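Local coordinates for protein protelomerase (Agrobacterium tumefaciens, PDB 4F43) that probably cuts and rejoins DNA as a telomere resolvase, generating the covalently closed hairpin ends of a linear chromosome and afterwards protecting them, at residues V271-F276 / V281-Y286; I119-Y124 / R265-E270. The protein carries 1 engineered substitution. All coordinates share one frame; numbering follows the deposited sequence. Where two conformers were deposited one is given.

Overall arrangement
Two contacts of unlike reach converge on helix 263-276 and show how one helix can serve both a distant and a local partner. From the N terminus, residues 119-124 come first, at a short strand and the turn into helix 124-134. Some 140 residues later their partner, 265-270, closes the wide loop of interaction 2, with helices and a four-stranded antiparallel sheet in between. Interaction 1 opens at the next residue and closes a short connection by joining 271-276 to 281-286 at the start of helix 283-291. The two therefore follow in series and neither nests nor crosses. They touch where V271 packs on Y124 and where K283 makes a long, weak ion pair with E270.

Interaction 1: V271-F276 / V281-Y286; sequences VAYHNF and VTKNSY
The short connection between helices 263-276 and 283-291, within the catalytic domain, is closed by two tyrosines and a lysine, Y273 in the last turns of helix 263-276 and K283 and Y286 at the start of helix 283-291. K283 crosses the Y273 ring at about a right angle and sets CG over the middle of one face, a CH-pi contact in which CG lies 3.5 Å from the ring centroid and 10° off the normal. The chain continues on the same side of the plane, past the rim, with K283 CE 3.6 Å from Y273 CE2, before a bend at the last torsion (chi4 -60°) turns NZ toward E270 in a long, weak ion pair. Y286 serves the rim of the same ring: its CD2 lies in the ring plane, 3.8 Å from Y273 CD1. With CG anti to the backbone N (chi1 -170°), the Y286 ring lies along the helix backbone, CE2 3.6 Å from Y273 CA, and its hydroxyl oxygen OH comes to 3.3 Å from F276 CB. Y286 also touches P201 of strand 198-201. The second helix begins at T282, an N-cap whose OG1 accepts a weak bond from S285 N at 3.4 Å. Most of the contact is made by aromatic and aliphatic surfaces, and the lysine divides its roles: its methylenes cover a ring while its ammonium group can still serve a carboxylate.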
ATOM      1  N   VAL A 271       3.207   4.279  18.230  1.00 24.45           N
ATOM      2  CA  VAL A 271       3.448   3.512  19.449  1.00 28.57           C
ATOM      3  C   VAL A 271       4.896   3.035  19.562  1.00 26.40           C
ATOM      4  O   VAL A 271       5.524   3.187  20.612  1.00 28.93           O
ATOM      5  CB  VAL A 271       2.489   2.309  19.565  1.00 30.11           C
ATOM      6  CG1 VAL A 271       2.893   1.413  20.726  1.00 24.13           C
ATOM      7  CG2 VAL A 271       1.056   2.789  19.732  1.00 30.07           C
ATOM      8  N   ALA A 272       5.428   2.465  18.483  1.00 22.13           N
ATOM      9  CA  ALA A 272       6.799   1.965  18.516  1.00 15.04           C
ATOM     10  C   ALA A 272       7.809   3.098  18.665  1.00 18.73           C
ATOM     11  O   ALA A 272       8.891   2.900  19.220  1.00 26.09           O
ATOM     12  CB  ALA A 272       7.102   1.126  17.295  1.00 17.71           C
ATOM     13  N   TYR A 273       7.460   4.284  18.172  1.00 24.39           N
ATOM     14  CA  TYR A 273       8.276   5.459  18.453  1.00 20.32           C
ATOM     15  C   TYR A 273       8.148   5.824  19.927  1.00 31.10           C
ATOM     16  O   TYR A 273       9.124   6.199  20.573  1.00 32.85           O
ATOM     17  CB  TYR A 273       7.869   6.652  17.587  1.00 11.23           C
ATOM     18  CG  TYR A 273       8.589   7.927  17.970  1.00 14.52           C
ATOM     19  CD1 TYR A 273       9.865   8.196  17.494  1.00 18.03           C
ATOM     20  CD2 TYR A 273       7.995   8.856  18.818  1.00 18.04           C
ATOM     21  CE1 TYR A 273      10.531   9.355  17.849  1.00 20.33           C
ATOM     22  CE2 TYR A 273       8.651  10.016  19.176  1.00 16.55           C
ATOM     23  CZ  TYR A 273       9.917  10.262  18.688  1.00 17.19           C
ATOM     24  OH  TYR A 273      10.572  11.420  19.043  1.00 16.10           O
ATOM     25  N   HIS A 274       6.933   5.709  20.451  1.00 29.15           N
ATOM     26  CA  HIS A 274       6.660   6.063  21.840  1.00 30.09           C
ATOM     27  C   HIS A 274       7.390   5.145  22.818  1.00 31.46           C
ATOM     28  O   HIS A 274       7.661   5.529  23.956  1.00 32.99           O
ATOM     29  CB  HIS A 274       5.154   6.015  22.106  1.00 45.89           C
ATOM     30  CG  HIS A 274       4.761   6.524  23.458  1.00 55.78           C
ATOM     31  ND1 HIS A 274       4.793   5.737  24.590  1.00 62.34           N
ATOM     32  CD2 HIS A 274       4.319   7.740  23.858  1.00 57.03           C
ATOM     33  CE1 HIS A 274       4.392   6.448  25.629  1.00 60.86           C
ATOM     34  NE2 HIS A 274       4.097   7.666  25.212  1.00 59.63           N
ATOM     35  N   ASN A 275       7.712   3.934  22.374  1.00 32.41           N
ATOM     36  CA  ASN A 275       8.326   2.945  23.257  1.00 24.45           C
ATOM     37  C   ASN A 275       9.816   2.674  23.031  1.00 23.75           C
ATOM     38  O   ASN A 275      10.578   2.556  23.991  1.00 30.53           O
ATOM     39  CB  ASN A 275       7.553   1.623  23.205  1.00 29.73           C
ATOM     40  CG  ASN A 275       6.205   1.707  23.894  1.00 41.52           C
ATOM     41  OD1 ASN A 275       5.601   2.777  23.975  1.00 53.31           O
ATOM     42  ND2 ASN A 275       5.728   0.576  24.402  1.00 43.91           N
ATOM     43  N   PHE A 276      10.232   2.572  21.772  1.00 23.89           N
ATOM     44  CA  PHE A 276      11.564   2.053  21.467  1.00 22.51           C
ATOM     45  C   PHE A 276      12.565   3.078  20.934  1.00 30.98           C
ATOM     46  O   PHE A 276      13.751   2.775  20.809  1.00 44.25           O
ATOM     47  CB  PHE A 276      11.461   0.890  20.476  1.00 21.22           C
ATOM     48  CG  PHE A 276      10.533  -0.201  20.919  1.00 29.49           C
ATOM     49  CD1 PHE A 276      10.968  -1.189  21.785  1.00 40.72           C
ATOM     50  CD2 PHE A 276       9.227  -0.244  20.463  1.00 35.50           C
ATOM     51  CE1 PHE A 276      10.116  -2.196  22.192  1.00 48.59           C
ATOM     52  CE2 PHE A 276       8.369  -1.248  20.866  1.00 42.37           C
ATOM     53  CZ  PHE A 276       8.815  -2.226  21.731  1.00 48.88           C
ATOM     54  N   VAL A 281      17.836  10.293  17.785  1.00 23.64           N
ATOM     55  CA  VAL A 281      17.171  10.292  16.486  1.00 20.86           C
ATOM     56  C   VAL A 281      15.874  11.095  16.527  1.00 22.34           C
ATOM     57  O   VAL A 281      15.266  11.260  17.584  1.00 19.97           O
ATOM     58  CB  VAL A 281      16.870   8.859  16.006  1.00 17.48           C
ATOM     59  CG1 VAL A 281      18.162   8.084  15.802  1.00 23.05           C
ATOM     60  CG2 VAL A 281      15.968   8.145  16.999  1.00 21.75           C
ATOM     61  N   THR A 282      15.459  11.601  15.370  1.00 17.06           N
ATOM     62  CA  THR A 282      14.211  12.345  15.269  1.00 13.60           C
ATOM     63  C   THR A 282      13.066  11.405  14.917  1.00 23.65           C
ATOM     64  O   THR A 282      13.284  10.229  14.630  1.00 28.13           O
ATOM     65  CB  THR A 282      14.294  13.456  14.209  1.00  7.88           C
ATOM     66  OG1 THR A 282      14.501  12.873  12.917  1.00 21.28           O
ATOM     67  CG2 THR A 282      15.439  14.406  14.524  1.00 12.94           C
ATOM     68  N   LYS A 283      11.847  11.930  14.944  1.00 20.93           N
ATOM     69  CA  LYS A 283      10.660  11.135  14.654  1.00 15.22           C
ATOM     70  C   LYS A 283      10.653  10.685  13.197  1.00 13.63           C
ATOM     71  O   LYS A 283      10.362   9.526  12.897  1.00 27.84           O
ATOM     72  CB  LYS A 283       9.395  11.940  14.959  1.00 14.25           C
ATOM     73  CG  LYS A 283       8.312  11.161  15.682  1.00 14.35           C
ATOM     74  CD  LYS A 283       7.134  12.059  16.026  1.00 15.24           C
ATOM     75  CE  LYS A 283       6.192  11.389  17.011  1.00  9.95           C
ATOM     76  NZ  LYS A 283       5.632  10.123  16.470  1.00 10.29           N
ATOM     77  N   ASN A 284      10.982  11.609  12.298  1.00  9.73           N
ATOM     78  CA  ASN A 284      11.035  11.312  10.872  1.00  8.54           C
ATOM     79  C   ASN A 284      12.049  10.219  10.553  1.00 15.87           C
ATOM     80  O   ASN A 284      11.797   9.344   9.722  1.00 24.88           O
ATOM     81  CB  ASN A 284      11.364  12.576  10.071  1.00 10.89           C
ATOM     82  CG  ASN A 284      10.402  13.717  10.355  1.00  9.58           C
ATOM     83  OD1 ASN A 284      10.698  14.610  11.148  1.00  7.88           O
ATOM     84  ND2 ASN A 284       9.244  13.690   9.707  1.00  9.00           N
ATOM     85  N   SER A 285      13.191  10.271  11.230  1.00 14.32           N
ATOM     86  CA  SER A 285      14.259   9.308  10.998  0.99 16.92           C
ATOM     87  C   SER A 285      13.851   7.907  11.444  1.00 17.83           C
ATOM     88  O   SER A 285      14.056   6.934  10.718  1.00 30.34           O
ATOM     89  CB  SER A 285      15.539   9.741  11.714  0.99 19.15           C
ATOM     90  OG  SER A 285      16.631   8.919  11.340  0.99 16.53           O
ATOM     91  N   TYR A 286      13.273   7.815  12.637  1.00 15.21           N
ATOM     92  CA  TYR A 286      12.835   6.536  13.178  1.00 22.58           C
ATOM     93  C   TYR A 286      11.713   5.956  12.325  1.00 22.57           C
ATOM     94  O   TYR A 286      11.696   4.755  12.040  1.00 33.91           O
ATOM     95  CB  TYR A 286      12.380   6.693  14.629  1.00 24.91           C
ATOM     96  CG  TYR A 286      12.136   5.377  15.329  1.00 32.87           C
ATOM     97  CD1 TYR A 286      13.191   4.530  15.641  1.00 31.60           C
ATOM     98  CD2 TYR A 286      10.853   4.984  15.682  1.00 31.35           C
ATOM     99  CE1 TYR A 286      12.974   3.326  16.281  1.00 24.78           C
ATOM    100  CE2 TYR A 286      10.628   3.782  16.323  1.00 26.26           C
ATOM    101  CZ  TYR A 286      11.691   2.957  16.619  1.00 22.34           C
ATOM    102  OH  TYR A 286      11.475   1.758  17.257  1.00 19.96           O
TER

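Interaction 2: I119-Y124 / R265-E270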
ATOM      1  N   ILE A 119      -5.216  13.631  15.648  1.00 29.26           N
ATOM      2  CA  ILE A 119      -6.336  12.890  16.214  1.00 34.12           C
ATOM      3  C   ILE A 119      -5.906  12.130  17.461  1.00 39.68           C
ATOM      4  O   ILE A 119      -4.910  11.409  17.448  1.00 48.60           O
ATOM      5  CB  ILE A 119      -6.922  11.894  15.197  1.00 36.98           C
ATOM      6  CG1 ILE A 119      -7.497  12.640  13.993  1.00 35.71           C
ATOM      7  CG2 ILE A 119      -7.988  11.024  15.847  1.00 30.49           C
ATOM      8  CD1 ILE A 119      -8.100  11.733  12.947  1.00 37.48           C
ATOM      9  N   THR A 120      -6.663  12.295  18.540  1.00 43.95           N
ATOM     10  CA  THR A 120      -6.334  11.659  19.807  1.00 40.36           C
ATOM     11  C   THR A 120      -6.808  10.210  19.837  1.00 33.88           C
ATOM     12  O   THR A 120      -8.000   9.936  19.968  1.00 28.71           O
ATOM     13  CB  THR A 120      -6.951  12.425  20.987  1.00 49.91           C
ATOM     14  OG1 THR A 120      -6.956  13.828  20.697  1.00 53.45           O
ATOM     15  CG2 THR A 120      -6.158  12.174  22.259  1.00 48.60           C
ATOM     16  N   PHE A 121      -5.861   9.285  19.714  1.00 33.49           N
ATOM     17  CA  PHE A 121      -6.164   7.860  19.719  1.00 37.46           C
ATOM     18  C   PHE A 121      -6.289   7.359  21.152  1.00 46.47           C
ATOM     19  O   PHE A 121      -5.389   6.701  21.673  1.00 43.06           O
ATOM     20  CB  PHE A 121      -5.066   7.090  18.986  1.00 28.76           C
ATOM     21  CG  PHE A 121      -5.566   5.892  18.232  1.00 33.35           C
ATOM     22  CD1 PHE A 121      -5.046   5.579  16.987  1.00 29.33           C
ATOM     23  CD2 PHE A 121      -6.553   5.078  18.763  1.00 38.89           C
ATOM     24  CE1 PHE A 121      -5.502   4.478  16.285  1.00 30.45           C
ATOM     25  CE2 PHE A 121      -7.012   3.973  18.070  1.00 35.08           C
ATOM     26  CZ  PHE A 121      -6.487   3.673  16.829  1.00 31.90           C
ATOM     27  N   GLU A 122      -7.417   7.672  21.781  1.00 51.16           N
ATOM     28  CA  GLU A 122      -7.613   7.402  23.203  1.00 45.33           C
ATOM     29  C   GLU A 122      -7.642   5.920  23.577  1.00 42.15           C
ATOM     30  O   GLU A 122      -7.004   5.508  24.544  1.00 37.53           O
ATOM     31  CB  GLU A 122      -8.867   8.116  23.713  1.00 41.32           C
ATOM     32  CG  GLU A 122      -8.647   9.592  23.994  1.00 53.19           C
ATOM     33  CD  GLU A 122      -9.835  10.447  23.603  1.00 64.77           C
ATOM     34  OE1 GLU A 122     -10.747   9.927  22.925  1.00 74.92           O
ATOM     35  OE2 GLU A 122      -9.852  11.640  23.971  1.00 59.60           O
ATOM     36  N   ASN A 123      -8.378   5.124  22.810  1.00 36.00           N
ATOM     37  CA  ASN A 123      -8.531   3.705  23.119  1.00 43.83           C
ATOM     38  C   ASN A 123      -7.592   2.818  22.306  1.00 39.27           C
ATOM     39  O   ASN A 123      -7.981   1.739  21.859  1.00 45.84           O
ATOM     40  CB  ASN A 123      -9.979   3.268  22.890  1.00 46.95           C
ATOM     41  CG  ASN A 123     -10.980   4.164  23.598  1.00 41.37           C
ATOM     42  OD1 ASN A 123     -10.762   4.582  24.735  1.00 43.75           O
ATOM     43  ND2 ASN A 123     -12.083   4.467  22.922  1.00 34.44           N
ATOM     44  N   TYR A 124      -6.354   3.267  22.120  1.00 35.62           N
ATOM     45  CA  TYR A 124      -5.407   2.542  21.274  1.00 36.95           C
ATOM     46  C   TYR A 124      -4.900   1.251  21.919  1.00 36.55           C
ATOM     47  O   TYR A 124      -4.602   0.278  21.222  1.00 42.14           O
ATOM     48  CB  TYR A 124      -4.236   3.441  20.861  1.00 34.99           C
ATOM     49  CG  TYR A 124      -3.164   3.618  21.914  1.00 31.48           C
ATOM     50  CD1 TYR A 124      -2.011   2.843  21.892  1.00 32.46           C
ATOM     51  CD2 TYR A 124      -3.296   4.567  22.920  1.00 33.16           C
ATOM     52  CE1 TYR A 124      -1.025   3.000  22.846  1.00 33.66           C
ATOM     53  CE2 TYR A 124      -2.314   4.731  23.879  1.00 33.29           C
ATOM     54  CZ  TYR A 124      -1.182   3.946  23.836  1.00 33.57           C
ATOM     55  OH  TYR A 124      -0.202   4.107  24.788  1.00 36.12           O
ATOM     56  N   ARG A 265      -0.960   0.772  10.728  1.00 22.92           N
ATOM     57  CA  ARG A 265       0.433   1.040  10.390  1.00 26.28           C
ATOM     58  C   ARG A 265       0.872   2.365  11.009  1.00 28.86           C
ATOM     59  O   ARG A 265       1.969   2.477  11.568  1.00 37.27           O
ATOM     60  CB  ARG A 265       0.607   1.065   8.869  1.00 29.43           C
ATOM     61  CG  ARG A 265       2.046   1.060   8.384  1.00 31.51           C
ATOM     62  CD  ARG A 265       2.121   0.531   6.958  1.00 32.49           C
ATOM     63  NE  ARG A 265       3.367   0.888   6.286  1.00 31.88           N
ATOM     64  CZ  ARG A 265       4.478   0.159   6.325  1.00 22.98           C
ATOM     65  NH1 ARG A 265       4.507  -0.975   7.011  1.00 16.73           N
ATOM     66  NH2 ARG A 265       5.561   0.569   5.678  1.00 19.37           N
ATOM     67  N   HIS A 266      -0.000   3.364  10.908  1.00 19.49           N
ATOM     68  CA  HIS A 266       0.220   4.657  11.545  1.00 29.82           C
ATOM     69  C   HIS A 266       0.362   4.490  13.054  1.00 37.95           C
ATOM     70  O   HIS A 266       1.319   4.982  13.661  1.00 48.29           O
ATOM     71  CB  HIS A 266      -0.947   5.603  11.246  1.00 33.23           C
ATOM     72  CG  HIS A 266      -1.049   6.010   9.809  1.00 27.79           C
ATOM     73  ND1 HIS A 266      -1.868   7.034   9.386  1.00 27.25           N
ATOM     74  CD2 HIS A 266      -0.437   5.535   8.699  1.00 29.67           C
ATOM     75  CE1 HIS A 266      -1.755   7.174   8.077  1.00 33.40           C
ATOM     76  NE2 HIS A 266      -0.894   6.276   7.636  1.00 31.62           N
ATOM     77  N   LEU A 267      -0.599   3.790  13.650  1.00 28.18           N
ATOM     78  CA  LEU A 267      -0.590   3.535  15.085  1.00 22.01           C
ATOM     79  C   LEU A 267       0.649   2.743  15.493  1.00 20.71           C
ATOM     80  O   LEU A 267       1.224   2.975  16.557  1.00 42.58           O
ATOM     81  CB  LEU A 267      -1.858   2.790  15.505  1.00 18.36           C
ATOM     82  CG  LEU A 267      -2.032   2.548  17.005  1.00 20.35           C
ATOM     83  CD1 LEU A 267      -2.031   3.868  17.762  1.00 14.33           C
ATOM     84  CD2 LEU A 267      -3.309   1.768  17.278  1.00 15.50           C
ATOM     85  N   TYR A 268       1.053   1.808  14.639  1.00 20.71           N
ATOM     86  CA  TYR A 268       2.279   1.049  14.850  1.00 21.71           C
ATOM     87  C   TYR A 268       3.478   1.989  14.933  1.00 33.57           C
ATOM     88  O   TYR A 268       4.302   1.886  15.849  1.00 48.42           O
ATOM     89  CB  TYR A 268       2.466   0.034  13.720  1.00 20.83           C
ATOM     90  CG  TYR A 268       3.844  -0.578  13.643  1.00 20.76           C
ATOM     91  CD1 TYR A 268       4.272  -1.498  14.591  1.00 21.58           C
ATOM     92  CD2 TYR A 268       4.710  -0.250  12.609  1.00 27.16           C
ATOM     93  CE1 TYR A 268       5.530  -2.064  14.516  1.00 22.17           C
ATOM     94  CE2 TYR A 268       5.964  -0.813  12.524  1.00 25.63           C
ATOM     95  CZ  TYR A 268       6.372  -1.715  13.480  1.00 22.18           C
ATOM     96  OH  TYR A 268       7.625  -2.272  13.395  1.00 20.91           O
ATOM     97  N   ALA A 269       3.556   2.913  13.978  1.00 34.76           N
ATOM     98  CA  ALA A 269       4.617   3.916  13.961  1.00 29.42           C
ATOM     99  C   ALA A 269       4.639   4.741  15.246  1.00 21.29           C
ATOM    100  O   ALA A 269       5.667   4.828  15.928  1.00 25.24           O
ATOM    101  CB  ALA A 269       4.469   4.821  12.750  1.00 33.49           C
ATOM    102  N   GLU A 270       3.492   5.329  15.572  1.00 16.19           N
ATOM    103  CA  GLU A 270       3.364   6.192  16.743  1.00 19.85           C
ATOM    104  C   GLU A 270       3.752   5.476  18.037  1.00 15.22           C
ATOM    105  O   GLU A 270       4.529   5.999  18.839  1.00 13.34           O
ATOM    106  CB  GLU A 270       1.931   6.715  16.851  1.00 20.82           C
ATOM    107  CG  GLU A 270       1.767   7.918  17.762  1.00 29.95           C
ATOM    108  CD  GLU A 270       2.137   9.220  17.077  1.00 39.44           C
ATOM    109  OE1 GLU A 270       2.553   9.179  15.900  1.00 37.93           O
ATOM    110  OE2 GLU A 270       2.004  10.288  17.711  1.00 55.71           O
TER
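Both methyls of L267 lie on one side of the F121 ring plane, displaced toward its CD1-CE1-CZ side, CD1 at an oblique angle: L267 CD1 lies 3.6 Å from F121 CD1, while L267 CD2 spans the next two carbons, 3.6 Å from F121 CE1 and 3.7 Å from F121 CZ. The rings of Y307 and W253 each meet F121 in edge-to-face fashion. The Y124 ring also has L267 CD1 at an oblique angle, but the closer touch is made by the methylene that carries it, Y124 CB, 3.8 Å from L267 CD1. Here a turn meets a helix. Strand 119-120 pairs in parallel with strand 307-308, and a type I beta turn from F121 to Y124 then leads into helix 124-134, presenting the F121 ring and the CB of Y124 to L267 of helix 263-276. L267 carries CG anti to its own nitrogen (chi1 -176°), which sends the branched end out to both partners. The contact is buried and wholly apolar; the one polar end among its three side chains, Y124 OH, hydrogen-bonds to E311. Beside L267, H266 packs on a phosphate of the bound DNA and meets the ring of Y304.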